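Local coordinates for periplasmic solute binding protein (Pectobacterium atrosepticum, PDB 4RY1) that probably captures a sugar in the periplasm and delivers it to an ABC-type transporter, at residues L89-L99 with L108-T116; A180-E190 with V362-L373. One frame throughout, in Å; residues are numbered along the deposited sequence.

Contact 1 of 2, residues L89-L99 with L108-T116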
loop_
_atom_site.group_PDB
_atom_site.type_symbol
_atom_site.label_atom_id
_atom_site.label_comp_id
_atom_site.label_asym_id
_atom_site.label_seq_id
_atom_site.Cartn_x
_atom_site.Cartn_y
_atom_site.Cartn_z
ATOM N N LEU A 89 -7.294 -23.781 -6.338
ATOM C CA LEU A 89 -6.602 -22.487 -6.422
ATOM C C LEU A 89 -5.307 -22.515 -7.246
ATOM O O LEU A 89 -4.818 -21.485 -7.677
ATOM C CB LEU A 89 -6.304 -21.943 -5.023
ATOM C CG LEU A 89 -7.538 -21.597 -4.180
ATOM C CD1 LEU A 89 -7.147 -21.372 -2.731
ATOM C CD2 LEU A 89 -8.249 -20.389 -4.780
ATOM N N GLY A 90 -4.743 -23.690 -7.461
ATOM C CA GLY A 90 -3.457 -23.762 -8.139
ATOM C C GLY A 90 -2.370 -23.035 -7.380
ATOM O O GLY A 90 -1.633 -22.241 -7.945
ATOM N N LEU A 91 -2.278 -23.312 -6.077
ATOM C CA LEU A 91 -1.346 -22.574 -5.216
ATOM C C LEU A 91 0.113 -22.678 -5.686
ATOM O O LEU A 91 0.892 -21.757 -5.476
ATOM C CB LEU A 91 -1.482 -23.001 -3.755
ATOM C CG LEU A 91 -2.813 -22.615 -3.086
ATOM C CD1 LEU A 91 -2.809 -23.026 -1.628
ATOM C CD2 LEU A 91 -3.104 -21.121 -3.195
ATOM N N GLY A 92 0.455 -23.791 -6.342
ATOM C CA GLY A 92 1.798 -24.016 -6.909
ATOM C C GLY A 92 2.209 -23.022 -7.980
ATOM O O GLY A 92 3.389 -22.883 -8.269
ATOM N N ASP A 93 1.239 -22.316 -8.562
ATOM C CA ASP A 93 1.541 -21.250 -9.538
ATOM C C ASP A 93 2.069 -19.961 -8.927
ATOM O O ASP A 93 2.700 -19.154 -9.624
ATOM C CB ASP A 93 0.305 -20.861 -10.349
ATOM C CG ASP A 93 -0.139 -21.932 -11.320
ATOM O OD1 ASP A 93 0.649 -22.849 -11.648
ATOM O OD2 ASP A 93 -1.305 -21.841 -11.759
ATOM N N PHE A 94 1.786 -19.754 -7.640
ATOM C CA PHE A 94 2.077 -18.490 -6.969
ATOM C C PHE A 94 3.454 -18.504 -6.328
ATOM O O PHE A 94 3.915 -19.545 -5.873
ATOM C CB PHE A 94 0.995 -18.147 -5.941
ATOM C CG PHE A 94 -0.332 -17.847 -6.567
ATOM C CD1 PHE A 94 -1.186 -18.873 -6.893
ATOM C CD2 PHE A 94 -0.713 -16.547 -6.872
ATOM C CE1 PHE A 94 -2.396 -18.635 -7.493
ATOM C CE2 PHE A 94 -1.941 -16.307 -7.483
ATOM C CZ PHE A 94 -2.782 -17.343 -7.776
ATOM N N PRO A 95 4.110 -17.352 -6.289
ATOM C CA PRO A 95 5.441 -17.340 -5.705
ATOM C C PRO A 95 5.375 -17.779 -4.238
ATOM O O PRO A 95 4.530 -17.283 -3.491
ATOM C CB PRO A 95 5.859 -15.879 -5.832
ATOM C CG PRO A 95 5.048 -15.349 -6.968
ATOM C CD PRO A 95 3.729 -16.041 -6.842
ATOM N N PRO A 96 6.217 -18.732 -3.831
ATOM C CA PRO A 96 6.154 -19.169 -2.432
ATOM C C PRO A 96 6.274 -18.043 -1.420
ATOM O O PRO A 96 5.606 -18.063 -0.377
ATOM C CB PRO A 96 7.353 -20.100 -2.310
ATOM C CG PRO A 96 7.533 -20.655 -3.675
ATOM C CD PRO A 96 7.114 -19.583 -4.635
ATOM N N ASN A 97 7.141 -17.081 -1.709
ATOM C CA ASN A 97 7.302 -15.932 -0.819
ATOM C C ASN A 97 5.991 -15.148 -0.656
ATOM O O ASN A 97 5.700 -14.650 0.426
ATOM C CB ASN A 97 8.430 -14.997 -1.300
ATOM C CG ASN A 97 9.816 -15.577 -1.065
ATOM O OD1 ASN A 97 9.969 -16.614 -0.408
ATOM N ND2 ASN A 97 10.840 -14.897 -1.591
ATOM N N ALA A 98 5.206 -15.049 -1.730
ATOM C CA ALA A 98 3.930 -14.349 -1.682
ATOM C C ALA A 98 2.943 -15.079 -0.753
ATOM O O ALA A 98 2.298 -14.465 0.105
ATOM C CB ALA A 98 3.350 -14.205 -3.083
ATOM N N LEU A 99 2.859 -16.395 -0.899
ATOM C CA LEU A 99 1.980 -17.193 -0.029
ATOM C C LEU A 99 2.383 -17.145 1.440
ATOM O O LEU A 99 1.530 -17.097 2.326
ATOM C CB LEU A 99 1.922 -18.648 -0.491
ATOM C CG LEU A 99 1.411 -18.839 -1.915
ATOM C CD1 LEU A 99 1.261 -20.323 -2.208
ATOM C CD2 LEU A 99 0.077 -18.115 -2.101
ATOM N N LEU A 108 -3.225 -20.953 5.542
ATOM C CA LEU A 108 -3.173 -19.853 4.569
ATOM C C LEU A 108 -4.439 -19.009 4.645
ATOM O O LEU A 108 -5.524 -19.484 4.334
ATOM C CB LEU A 108 -2.948 -20.405 3.166
ATOM C CG LEU A 108 -2.819 -19.357 2.055
ATOM C CD1 LEU A 108 -1.660 -18.410 2.300
ATOM C CD2 LEU A 108 -2.662 -20.037 0.708
ATOM N N GLN A 109 -4.303 -17.760 5.073
ATOM C CA GLN A 109 -5.454 -16.922 5.403
ATOM C C GLN A 109 -6.070 -16.204 4.206
ATOM O O GLN A 109 -7.214 -15.766 4.270
ATOM C CB GLN A 109 -5.060 -15.876 6.459
ATOM C CG GLN A 109 -4.547 -16.475 7.763
ATOM C CD GLN A 109 -5.571 -17.405 8.377
ATOM O OE1 GLN A 109 -5.335 -18.624 8.541
ATOM N NE2 GLN A 109 -6.711 -16.859 8.698
ATOM N N GLY A 110 -5.284 -16.033 3.151
ATOM C CA GLY A 110 -5.716 -15.272 1.990
ATOM C C GLY A 110 -4.750 -15.490 0.846
ATOM O O GLY A 110 -3.623 -15.906 1.057
ATOM N N LEU A 111 -5.217 -15.225 -0.369
ATOM C CA LEU A 111 -4.409 -15.423 -1.559
ATOM C C LEU A 111 -4.024 -14.022 -2.099
ATOM O O LEU A 111 -4.901 -13.238 -2.477
ATOM C CB LEU A 111 -5.195 -16.176 -2.615
ATOM C CG LEU A 111 -4.488 -16.550 -3.908
ATOM C CD1 LEU A 111 -3.149 -17.250 -3.662
ATOM C CD2 LEU A 111 -5.435 -17.428 -4.736
ATOM N N PRO A 112 -2.733 -13.677 -2.113
ATOM C CA PRO A 112 -2.386 -12.381 -2.660
ATOM C C PRO A 112 -2.840 -12.172 -4.085
ATOM O O PRO A 112 -2.613 -13.023 -4.938
ATOM C CB PRO A 112 -0.862 -12.360 -2.559
ATOM C CG PRO A 112 -0.601 -13.208 -1.364
ATOM C CD PRO A 112 -1.574 -14.338 -1.504
ATOM N N ILE A 113 -3.487 -11.042 -4.317
ATOM C CA ILE A 113 -3.977 -10.705 -5.661
ATOM C C ILE A 113 -2.829 -10.203 -6.532
ATOM O O ILE A 113 -2.738 -10.524 -7.728
ATOM C CB ILE A 113 -5.104 -9.682 -5.580
ATOM C CG1 ILE A 113 -6.276 -10.276 -4.789
ATOM C CG2 ILE A 113 -5.565 -9.259 -6.970
ATOM C CD1 ILE A 113 -7.258 -9.232 -4.293
ATOM N N SER A 114 -1.989 -9.391 -5.913
ATOM C CA SER A 114 -0.759 -8.859 -6.487
ATOM C C SER A 114 0.154 -8.505 -5.330
ATOM O O SER A 114 -0.307 -8.220 -4.211
ATOM C CB SER A 114 -1.011 -7.640 -7.351
ATOM O OG SER A 114 -1.568 -6.609 -6.613
ATOM N N MET A 115 1.453 -8.484 -5.604
ATOM C CA MET A 115 2.433 -7.898 -4.718
ATOM C C MET A 115 2.596 -6.456 -5.144
ATOM O O MET A 115 2.380 -6.113 -6.315
ATOM C CB MET A 115 3.757 -8.692 -4.757
ATOM C CG MET A 115 3.634 -10.118 -4.187
ATOM S SD MET A 115 3.036 -10.324 -2.442
ATOM C CE MET A 115 4.471 -9.608 -1.636
ATOM N N THR A 116 3.006 -5.619 -4.209
ATOM C CA THR A 116 3.234 -4.201 -4.476
ATOM C C THR A 116 4.364 -3.681 -3.595
ATOM O O THR A 116 4.678 -4.266 -2.549
ATOM C CB THR A 116 1.936 -3.384 -4.274
ATOM O OG1 THR A 116 2.103 -2.064 -4.790
ATOM C CG2 THR A 116 1.527 -3.277 -2.821
#
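A periplasmic binding protein fold of the solute-binding protein 1 family provides the setting: the loop after helix 86-89 and the first turn of helix 96-100 pack on strand 107-123, a member of the mixed sheet, and Leu111 is the residue on which most of the leucines converge. Its CD1 stands over the centre of the Phe94 ring, 3.9 Å from the centroid and 1° off the ring normal, a CH-pi contact made by a methyl seated squarely on the face. The same methyl touches Leu99 CD2 at 3.7 Å, the two leucines lying side by side and pointing the same way. Leu111 CD2 meets Leu89 CD2 at 4.1 Å as the side chains slide past each other. With CG opposite the backbone N (chi1 -177°), Leu111 sends both methyls into this cluster, while Met306 and Leu310 of helix 299-310 also contact its side chain. Leu91 and Leu108 reach tip to tip, Leu91 CD1 to Leu108 CD2, at 3.8 Å. Gly90, with positive phi, is the C-prime residue of a Schellman motif that ends helix 86-89 and turns the chain toward Leu91. No hydrogen bond joins the two segments, and Pro112 O is buried by the contact without a polar partner in the model. Farther along, the strand turns a corner at Ile113, and the Met115 chain, bent at chi2, brings its sulfur against helix 96-100: Met115 SD lies 3.9 Å from Ala98 CB.

Contact 2 of 2, residues A180-E190 with V362-L373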
loop_
_atom_site.group_PDB
_atom_site.type_symbol
_atom_site.label_atom_id
_atom_site.label_comp_id
_atom_site.label_asym_id
_atom_site.label_seq_id
_atom_site.Cartn_x
_atom_site.Cartn_y
_atom_site.Cartn_z
ATOM N N ALA A 180 16.039 1.565 7.861
ATOM C CA ALA A 180 16.447 0.190 7.520
ATOM C C ALA A 180 17.778 0.212 6.764
ATOM O O ALA A 180 18.655 -0.623 7.000
ATOM C CB ALA A 180 15.389 -0.510 6.698
ATOM N N GLN A 181 17.911 1.165 5.851
ATOM C CA GLN A 181 19.170 1.379 5.124
ATOM C C GLN A 181 20.313 1.721 6.052
ATOM O O GLN A 181 21.428 1.219 5.903
ATOM C CB GLN A 181 19.015 2.506 4.125
ATOM C CG GLN A 181 18.088 2.142 2.989
ATOM C CD GLN A 181 17.896 3.292 2.033
ATOM O OE1 GLN A 181 18.475 4.361 2.205
ATOM N NE2 GLN A 181 17.084 3.081 1.020
ATOM N N LYS A 182 20.014 2.588 7.010
ATOM C CA LYS A 182 21.048 3.111 7.928
ATOM C C LYS A 182 21.511 2.100 8.964
ATOM O O LYS A 182 22.698 1.969 9.260
ATOM C CB LYS A 182 20.530 4.334 8.686
ATOM C CG LYS A 182 21.572 4.935 9.617
ATOM C CD LYS A 182 21.328 6.404 9.839
ATOM C CE LYS A 182 22.577 7.059 10.404
ATOM N NZ LYS A 182 22.226 8.045 11.450
ATOM N N TYR A 183 20.539 1.416 9.537
ATOM C CA TYR A 183 20.754 0.543 10.683
ATOM C C TYR A 183 20.474 -0.944 10.455
ATOM O O TYR A 183 20.839 -1.764 11.299
ATOM C CB TYR A 183 19.892 1.009 11.846
ATOM C CG TYR A 183 20.219 2.388 12.352
ATOM C CD1 TYR A 183 21.393 2.617 13.072
ATOM C CD2 TYR A 183 19.355 3.454 12.139
ATOM C CE1 TYR A 183 21.694 3.868 13.554
ATOM C CE2 TYR A 183 19.656 4.717 12.613
ATOM C CZ TYR A 183 20.831 4.910 13.323
ATOM O OH TYR A 183 21.172 6.139 13.812
ATOM N N GLY A 184 19.792 -1.298 9.367
ATOM C CA GLY A 184 19.479 -2.704 9.098
ATOM C C GLY A 184 18.496 -3.317 10.078
ATOM O O GLY A 184 18.493 -4.547 10.275
ATOM N N ILE A 185 17.661 -2.480 10.698
ATOM C CA ILE A 185 16.608 -2.951 11.596
ATOM C C ILE A 185 15.259 -2.366 11.169
ATOM O O ILE A 185 15.211 -1.344 10.467
ATOM C CB ILE A 185 16.880 -2.643 13.088
ATOM C CG1 ILE A 185 16.828 -1.146 13.398
ATOM C CG2 ILE A 185 18.238 -3.204 13.482
ATOM C CD1 ILE A 185 16.554 -0.860 14.864
ATOM N N ASP A 186 14.187 -3.030 11.606
ATOM C CA ASP A 186 12.809 -2.586 11.377
ATOM C C ASP A 186 12.351 -1.724 12.551
ATOM O O ASP A 186 12.976 -1.677 13.601
ATOM C CB ASP A 186 11.856 -3.784 11.203
ATOM C CG ASP A 186 10.436 -3.356 10.804
ATOM O OD1 ASP A 186 10.316 -2.462 9.942
ATOM O OD2 ASP A 186 9.462 -3.842 11.420
ATOM N N MET A 187 11.261 -1.004 12.316
ATOM C CA MET A 187 10.569 -0.189 13.310
ATOM C C MET A 187 9.889 -0.984 14.439
ATOM O O MET A 187 9.746 -0.474 15.548
ATOM C CB MET A 187 9.531 0.663 12.537
ATOM C CG MET A 187 8.719 1.687 13.306
ATOM S SD MET A 187 7.516 2.508 12.200
ATOM C CE MET A 187 8.693 3.436 11.232
ATOM N N ILE A 188 9.461 -2.223 14.148
ATOM C CA ILE A 188 8.656 -3.036 15.099
ATOM C C ILE A 188 9.455 -4.255 15.588
ATOM O O ILE A 188 10.088 -4.941 14.788
ATOM C CB ILE A 188 7.344 -3.565 14.460
ATOM C CG1 ILE A 188 6.571 -2.447 13.746
ATOM C CG2 ILE A 188 6.485 -4.311 15.483
ATOM C CD1 ILE A 188 6.041 -1.384 14.680
ATOM N N ASP A 189 9.398 -4.497 16.894
ATOM C CA ASP A 189 9.861 -5.753 17.515
ATOM C C ASP A 189 8.631 -6.530 17.956
ATOM O O ASP A 189 8.096 -6.273 19.029
ATOM C CB ASP A 189 10.790 -5.496 18.726
ATOM C CG ASP A 189 11.450 -6.768 19.231
ATOM O OD1 ASP A 189 10.840 -7.851 19.106
ATOM O OD2 ASP A 189 12.568 -6.695 19.772
ATOM N N GLU A 190 8.171 -7.468 17.127
ATOM C CA GLU A 190 6.941 -8.196 17.448
ATOM C C GLU A 190 7.059 -9.077 18.700
ATOM O O GLU A 190 6.117 -9.172 19.488
ATOM C CB GLU A 190 6.450 -9.009 16.263
ATOM C CG GLU A 190 6.052 -8.111 15.098
ATOM C CD GLU A 190 5.449 -8.864 13.930
ATOM O OE1 GLU A 190 4.967 -10.003 14.136
ATOM O OE2 GLU A 190 5.447 -8.302 12.807
ATOM N N VAL A 362 15.218 -6.919 5.838
ATOM C CA VAL A 362 14.590 -6.326 7.008
ATOM C C VAL A 362 13.072 -6.453 6.806
ATOM O O VAL A 362 12.493 -5.806 5.933
ATOM C CB VAL A 362 14.999 -4.851 7.188
ATOM C CG1 VAL A 362 14.346 -4.236 8.417
ATOM C CG2 VAL A 362 16.509 -4.717 7.293
ATOM N N ALA A 363 12.442 -7.278 7.636
ATOM C CA ALA A 363 11.014 -7.566 7.522
ATOM C C ALA A 363 10.156 -6.319 7.683
ATOM O O ALA A 363 10.481 -5.435 8.458
ATOM C CB ALA A 363 10.608 -8.595 8.578
ATOM N N VAL A 364 9.045 -6.308 6.947
ATOM C CA VAL A 364 7.988 -5.320 7.077
ATOM C C VAL A 364 6.933 -5.951 7.993
ATOM O O VAL A 364 6.455 -7.060 7.722
ATOM C CB VAL A 364 7.392 -4.967 5.694
ATOM C CG1 VAL A 364 6.232 -3.989 5.823
ATOM C CG2 VAL A 364 8.490 -4.417 4.778
ATOM N N SER A 365 6.605 -5.257 9.077
ATOM C CA SER A 365 5.622 -5.718 10.041
ATOM C C SER A 365 4.263 -5.172 9.679
ATOM O O SER A 365 4.132 -3.977 9.392
ATOM C CB SER A 365 5.964 -5.211 11.435
ATOM O OG SER A 365 4.993 -5.655 12.344
ATOM N N PRO A 366 3.227 -6.021 9.726
ATOM C CA PRO A 366 1.899 -5.448 9.498
ATOM C C PRO A 366 1.522 -4.400 10.552
ATOM O O PRO A 366 0.617 -3.565 10.322
ATOM C CB PRO A 366 0.993 -6.673 9.572
ATOM C CG PRO A 366 1.720 -7.650 10.436
ATOM C CD PRO A 366 3.160 -7.460 10.055
ATOM N N PHE A 367 2.177 -4.463 11.714
ATOM C CA PHE A 367 1.840 -3.545 12.799
ATOM C C PHE A 367 2.283 -2.112 12.550
ATOM O O PHE A 367 1.757 -1.199 13.177
ATOM C CB PHE A 367 2.381 -4.078 14.119
ATOM C CG PHE A 367 1.767 -5.390 14.499
ATOM C CD1 PHE A 367 0.442 -5.459 14.911
ATOM C CD2 PHE A 367 2.489 -6.557 14.403
ATOM C CE1 PHE A 367 -0.146 -6.675 15.207
ATOM C CE2 PHE A 367 1.922 -7.769 14.724
ATOM C CZ PHE A 367 0.600 -7.832 15.127
ATOM N N MET A 368 3.226 -1.917 11.625
ATOM C CA MET A 368 3.601 -0.554 11.207
ATOM C C MET A 368 2.413 0.194 10.600
ATOM O O MET A 368 2.357 1.437 10.659
ATOM C CB MET A 368 4.839 -0.556 10.292
ATOM C CG MET A 368 4.612 -0.729 8.791
ATOM S SD MET A 368 6.071 -0.391 7.762
ATOM C CE MET A 368 6.463 1.185 8.488
ATOM N N GLU A 369 1.459 -0.558 10.047
ATOM C CA GLU A 369 0.225 0.029 9.489
ATOM C C GLU A 369 -0.973 0.018 10.445
ATOM O O GLU A 369 -2.090 0.320 10.034
ATOM C CB GLU A 369 -0.148 -0.646 8.173
ATOM C CG GLU A 369 1.005 -0.667 7.191
ATOM C CD GLU A 369 0.562 -0.631 5.746
ATOM O OE1 GLU A 369 -0.654 -0.536 5.479
ATOM O OE2 GLU A 369 1.443 -0.693 4.866
ATOM N N ASN A 370 -0.743 -0.304 11.720
ATOM C CA ASN A 370 -1.818 -0.272 12.721
ATOM C C ASN A 370 -2.451 1.124 12.700
ATOM O O ASN A 370 -1.720 2.115 12.751
ATOM C CB ASN A 370 -1.257 -0.612 14.109
ATOM C CG ASN A 370 -2.260 -0.414 15.225
ATOM O OD1 ASN A 370 -2.484 0.709 15.662
ATOM N ND2 ASN A 370 -2.831 -1.506 15.727
ATOM N N GLN A 371 -3.774 1.213 12.640
ATOM C CA GLN A 371 -4.412 2.520 12.429
ATOM C C GLN A 371 -4.183 3.454 13.629
ATOM O O GLN A 371 -3.970 4.645 13.436
ATOM C CB GLN A 371 -5.912 2.385 12.153
ATOM N N GLU A 372 -4.249 2.929 14.856
ATOM C CA GLU A 372 -3.939 3.765 16.033
ATOM C C GLU A 372 -2.514 4.289 16.008
ATOM O O GLU A 372 -2.238 5.445 16.340
ATOM C CB GLU A 372 -4.115 2.992 17.335
ATOM C CG GLU A 372 -5.540 2.859 17.774
ATOM C CD GLU A 372 -5.669 2.225 19.158
ATOM O OE1 GLU A 372 -6.090 1.061 19.225
ATOM O OE2 GLU A 372 -5.316 2.875 20.164
ATOM N N LEU A 373 -1.585 3.421 15.640
ATOM C CA LEU A 373 -0.176 3.827 15.545
ATOM C C LEU A 373 -0.010 4.942 14.493
ATOM O O LEU A 373 0.668 5.941 14.709
ATOM C CB LEU A 373 0.688 2.612 15.240
ATOM C CG LEU A 373 2.192 2.841 15.174
ATOM C CD1 LEU A 373 2.931 1.611 15.698
ATOM C CD2 LEU A 373 2.685 3.184 13.774
HETATM O O HOH W 1 7.420 -2.691 9.698
#
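Ile188 and Met187 face the CB of Ser365 and the side chain of Met368 at the apolar centre. Ile188 CG1 rests on Ser365 CB at 3.7 Å, and Ile188 CD1 lies 4.4 Å from Leu373 CD1. Met187 is extended as far as its sulfur and then bends at chi3. In one of the two conformers of Met368 it crosses that side chain at about a right angle, with Met187 SD 4.1 Å from Met368 CE, so this contact is less certain. A second apolar patch forms where Val362 fills the bend after helix 169-183: its CG1 packs on Ala180 CB and on the backbone of Ile185 and Asp186, reaching Asp186 N at 3.4 Å, while CG2 lies against the Gly184 carbonyl.

Farther out, two side-chain-capped turns meet. Asp186 OD2 accepts from Ile188 N in an Asx turn, the N-H arriving from above the carboxylate, 75° out of its plane. Water 1 bridges the segments, donating to that OD2 and accepting from Ser365 N at 2.8 Å. Ser365 OG accepts from Phe367 N, an ST turn, and donates to Glu190 OE2 at 2.7 Å, meeting it on the anti side, 31° out of plane. The Glu190 carboxylate stands at the edge of the Phe367 ring, its plane 89° from that of the ring. Arg176 pairs with Asp186 OD1 and also donates to Ala363 O, consistent with its bringing these two acceptors together; Arg74 binds Glu190 OE1.

The join thus lies between helices: 169-183 supplies Arg176 and, through Leu172, contacts Met187; 69-74 packs on Pro366 and Phe367; 391-409 meets Leu373; and strand 194-195 pairs with strand 188-189.

From the N terminus, contact 1 comes first and closes a short loop, with 8 residues between 89-99 and 108-116; it ties the link after helix 86-89 and the start of helix 96-100 to strand 107-123 of the mixed sheet. Contact 2 opens only after that loop has closed and spans 171 residues, returning segment 362-373 to the end of helix 169-183 and strand 188-189. The loops therefore run in series, neither nested nor crossed. The centres of contact 1 and contact 2 lie about 22 Å apart. The nearest atoms of contact 1 and contact 2 are about 8 Å apart, so the two do not touch. One is a local, buried apolar closure; the other is a long-range, partly buried join with a polar edge.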